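Local coordinates for protein peptide amidase (Stenotrophomonas maltophilia, PDB 1M22) that probably hydrolyses amide bonds, as a peptide amidase of the amidase signature family with a serine nucleophile, at residues V206-R211 against A236-I241. Residues are numbered along the deposited sequence; the frame is centred on the assembly and turned at random.
Sequences VGLVSR and AVLTAI
Val209 in the loop 206-211 comes closest to Ile241 on the last turn of helix 231-241, with the two CA atoms 6.2 Å apart. The Val209 side chain points toward the helix and meets Ile241 with both methyls. Val209 CG2 lies 3.9 Å from Ile241 CG1. Val209 CG1 packs against the backbone, 3.7 Å from Ile241 O. Ile241 has CG1 between its backbone N and carbonyl carbon (chi1 64°), and CG1 and CD1 together run past both valine methyls. Leu208 and Leu238 meet through their branch ends, Leu208 CD2 lying 3.9 Å from Leu238 CD1, and the two side chains cross at about a right angle. Leu238 CD1 also reaches Val209 CG2, at 4.2 Å, which joins the two pairs into one apolar patch. A water bridges the two segments. It accepts from Ser210 N at 2.8 Å and donates to Ile241 O at 2.8 Å, so it satisfies a carbonyl at the helix end. Leu113 touches Val209 and Leu117 touches Ile241, so helix 112-119 extends the apolar patch. The Ile241 side chain is about 11 Å from that of the active-site Lys86. The contact is core packing in the amidase signature fold. It joins the loop between sheet strands 200-203 and 223-228 to the helix that follows the second strand.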
ATOM      1  N   VAL A 206       2.131  -2.872  12.356  1.00  6.44           N
ATOM      2  CA  VAL A 206       0.870  -3.591  12.480  1.00  6.72           C
ATOM      3  C   VAL A 206       0.224  -3.166  13.796  1.00  6.72           C
ATOM      4  O   VAL A 206       0.799  -3.342  14.871  1.00  9.27           O
ATOM      5  CB  VAL A 206       1.095  -5.115  12.465  1.00  7.06           C
ATOM      6  CG1 VAL A 206      -0.199  -5.837  12.825  1.00  8.59           C
ATOM      7  CG2 VAL A 206       1.568  -5.547  11.083  1.00  9.58           C
ATOM      8  N   GLY A 207      -0.967  -2.589  13.698  1.00  7.20           N
ATOM      9  CA  GLY A 207      -1.657  -2.125  14.886  1.00  8.30           C
ATOM     10  C   GLY A 207      -1.898  -0.628  14.877  1.00  6.29           C
ATOM     11  O   GLY A 207      -2.709  -0.134  15.660  1.00  8.58           O
ATOM     12  N   LEU A 208      -1.204   0.106  14.010  1.00  7.00           N
ATOM     13  CA  LEU A 208      -1.401   1.552  13.948  1.00  6.34           C
ATOM     14  C   LEU A 208      -2.734   1.881  13.287  1.00  5.89           C
ATOM     15  O   LEU A 208      -3.432   2.802  13.707  1.00  6.65           O
ATOM     16  CB  LEU A 208      -0.270   2.230  13.164  1.00  6.95           C
ATOM     17  CG  LEU A 208      -0.388   3.761  13.072  1.00  5.73           C
ATOM     18  CD1 LEU A 208      -0.258   4.376  14.462  1.00  9.62           C
ATOM     19  CD2 LEU A 208       0.690   4.310  12.143  1.00  8.91           C
ATOM     20  N   VAL A 209      -3.075   1.117  12.251  1.00  6.01           N
ATOM     21  CA  VAL A 209      -4.308   1.306  11.493  1.00  6.09           C
ATOM     22  C   VAL A 209      -5.155   0.037  11.559  1.00  6.38           C
ATOM     23  O   VAL A 209      -4.668  -1.062  11.286  1.00  6.05           O
ATOM     24  CB  VAL A 209      -3.999   1.626  10.010  1.00  5.62           C
ATOM     25  CG1 VAL A 209      -5.296   1.843   9.237  1.00  6.78           C
ATOM     26  CG2 VAL A 209      -3.099   2.853   9.917  1.00  7.15           C
ATOM     27  N   SER A 210      -6.428   0.189  11.903  1.00  5.48           N
ATOM     28  CA  SER A 210      -7.312  -0.962  12.015  1.00  5.57           C
ATOM     29  C   SER A 210      -7.452  -1.773  10.732  1.00  5.02           C
ATOM     30  O   SER A 210      -7.551  -1.216   9.639  1.00  5.65           O
ATOM     31  CB  SER A 210      -8.700  -0.506  12.457  1.00  6.33           C
ATOM     32  OG  SER A 210      -9.572  -1.618  12.559  1.00  6.89           O
ATOM     33  N   ARG A 211      -7.470  -3.096  10.882  1.00  6.39           N
ATOM     34  CA  ARG A 211      -7.659  -3.990   9.747  1.00  6.01           C
ATOM     35  C   ARG A 211      -9.123  -4.424   9.672  1.00  6.45           C
ATOM     36  O   ARG A 211      -9.488  -5.254   8.836  1.00  7.87           O
ATOM     37  CB  ARG A 211      -6.778  -5.245   9.863  1.00  7.48           C
ATOM     38  CG  ARG A 211      -5.296  -5.057   9.530  1.00  6.64           C
ATOM     39  CD  ARG A 211      -4.509  -4.481  10.699  1.00  7.64           C
ATOM     40  NE  ARG A 211      -4.635  -5.312  11.896  1.00  6.54           N
ATOM     41  CZ  ARG A 211      -4.032  -6.484  12.073  1.00  7.46           C
ATOM     42  NH1 ARG A 211      -3.232  -6.984  11.139  1.00  7.43           N
ATOM     43  NH2 ARG A 211      -4.262  -7.181  13.180  1.00  9.18           N
ATOM     44  N   ALA A 236      -0.546  12.987   5.538  1.00  6.71           N
ATOM     45  CA  ALA A 236      -1.893  13.496   5.769  1.00  6.99           C
ATOM     46  C   ALA A 236      -2.877  12.333   5.862  1.00  6.74           C
ATOM     47  O   ALA A 236      -3.752  12.310   6.727  1.00  7.38           O
ATOM     48  CB  ALA A 236      -2.298  14.437   4.643  1.00  7.94           C
ATOM     49  N   VAL A 237      -2.733  11.361   4.969  1.00  6.56           N
ATOM     50  CA  VAL A 237      -3.619  10.208   4.989  1.00  7.49           C
ATOM     51  C   VAL A 237      -3.421   9.372   6.253  1.00  6.00           C
ATOM     52  O   VAL A 237      -4.395   8.948   6.880  1.00  7.09           O
ATOM     53  CB  VAL A 237      -3.404   9.325   3.740  1.00  7.75           C
ATOM     54  CG1 VAL A 237      -4.226   8.054   3.852  1.00  9.87           C
ATOM     55  CG2 VAL A 237      -3.816  10.091   2.491  1.00  9.99           C
ATOM     56  N   LEU A 238      -2.168   9.146   6.642  1.00  5.69           N
ATOM     57  CA  LEU A 238      -1.889   8.354   7.838  1.00  6.72           C
ATOM     58  C   LEU A 238      -2.522   9.008   9.064  1.00  6.93           C
ATOM     59  O   LEU A 238      -3.065   8.329   9.934  1.00  7.83           O
ATOM     60  CB  LEU A 238      -0.378   8.201   8.053  1.00  7.65           C
ATOM     61  CG  LEU A 238       0.022   7.175   9.124  1.00  7.07           C
ATOM     62  CD1 LEU A 238      -0.380   5.778   8.665  1.00  9.25           C
ATOM     63  CD2 LEU A 238       1.518   7.233   9.375  1.00  7.71           C
ATOM     64  N   THR A 239      -2.460  10.334   9.124  1.00  6.65           N
ATOM     65  CA  THR A 239      -3.031  11.071  10.242  1.00  8.10           C
ATOM     66  C   THR A 239      -4.527  10.785  10.383  1.00  9.27           C
ATOM     67  O   THR A 239      -5.051  10.686  11.491  1.00 11.49           O
ATOM     68  CB  THR A 239      -2.817  12.590  10.057  1.00  8.11           C
ATOM     69  OG1 THR A 239      -1.410  12.877  10.045  1.00  8.90           O
ATOM     70  CG2 THR A 239      -3.479  13.372  11.187  1.00 12.25           C
ATOM     71  N   ALA A 240      -5.209  10.639   9.254  1.00  7.75           N
ATOM     72  CA  ALA A 240      -6.643  10.383   9.271  1.00  8.14           C
ATOM     73  C   ALA A 240      -7.044   8.933   9.556  1.00  8.87           C
ATOM     74  O   ALA A 240      -8.064   8.693  10.205  1.00 11.10           O
ATOM     75  CB  ALA A 240      -7.259  10.835   7.946  1.00  9.63           C
ATOM     76  N   ILE A 241      -6.256   7.967   9.088  1.00  7.92           N
ATOM     77  CA  ILE A 241      -6.621   6.566   9.287  1.00  7.91           C
ATOM     78  C   ILE A 241      -6.083   5.889  10.543  1.00  8.43           C
ATOM     79  O   ILE A 241      -6.617   4.861  10.959  1.00  9.07           O
ATOM     80  CB  ILE A 241      -6.241   5.699   8.052  1.00  7.62           C
ATOM     81  CG1 ILE A 241      -4.725   5.666   7.849  1.00  7.76           C
ATOM     82  CG2 ILE A 241      -6.939   6.245   6.808  1.00 10.49           C
ATOM     83  CD1 ILE A 241      -4.284   4.769   6.693  1.00  8.79           C
TER
HETATM   84  O   HOH W   1      -7.431   2.752  12.561  1.00  8.33           O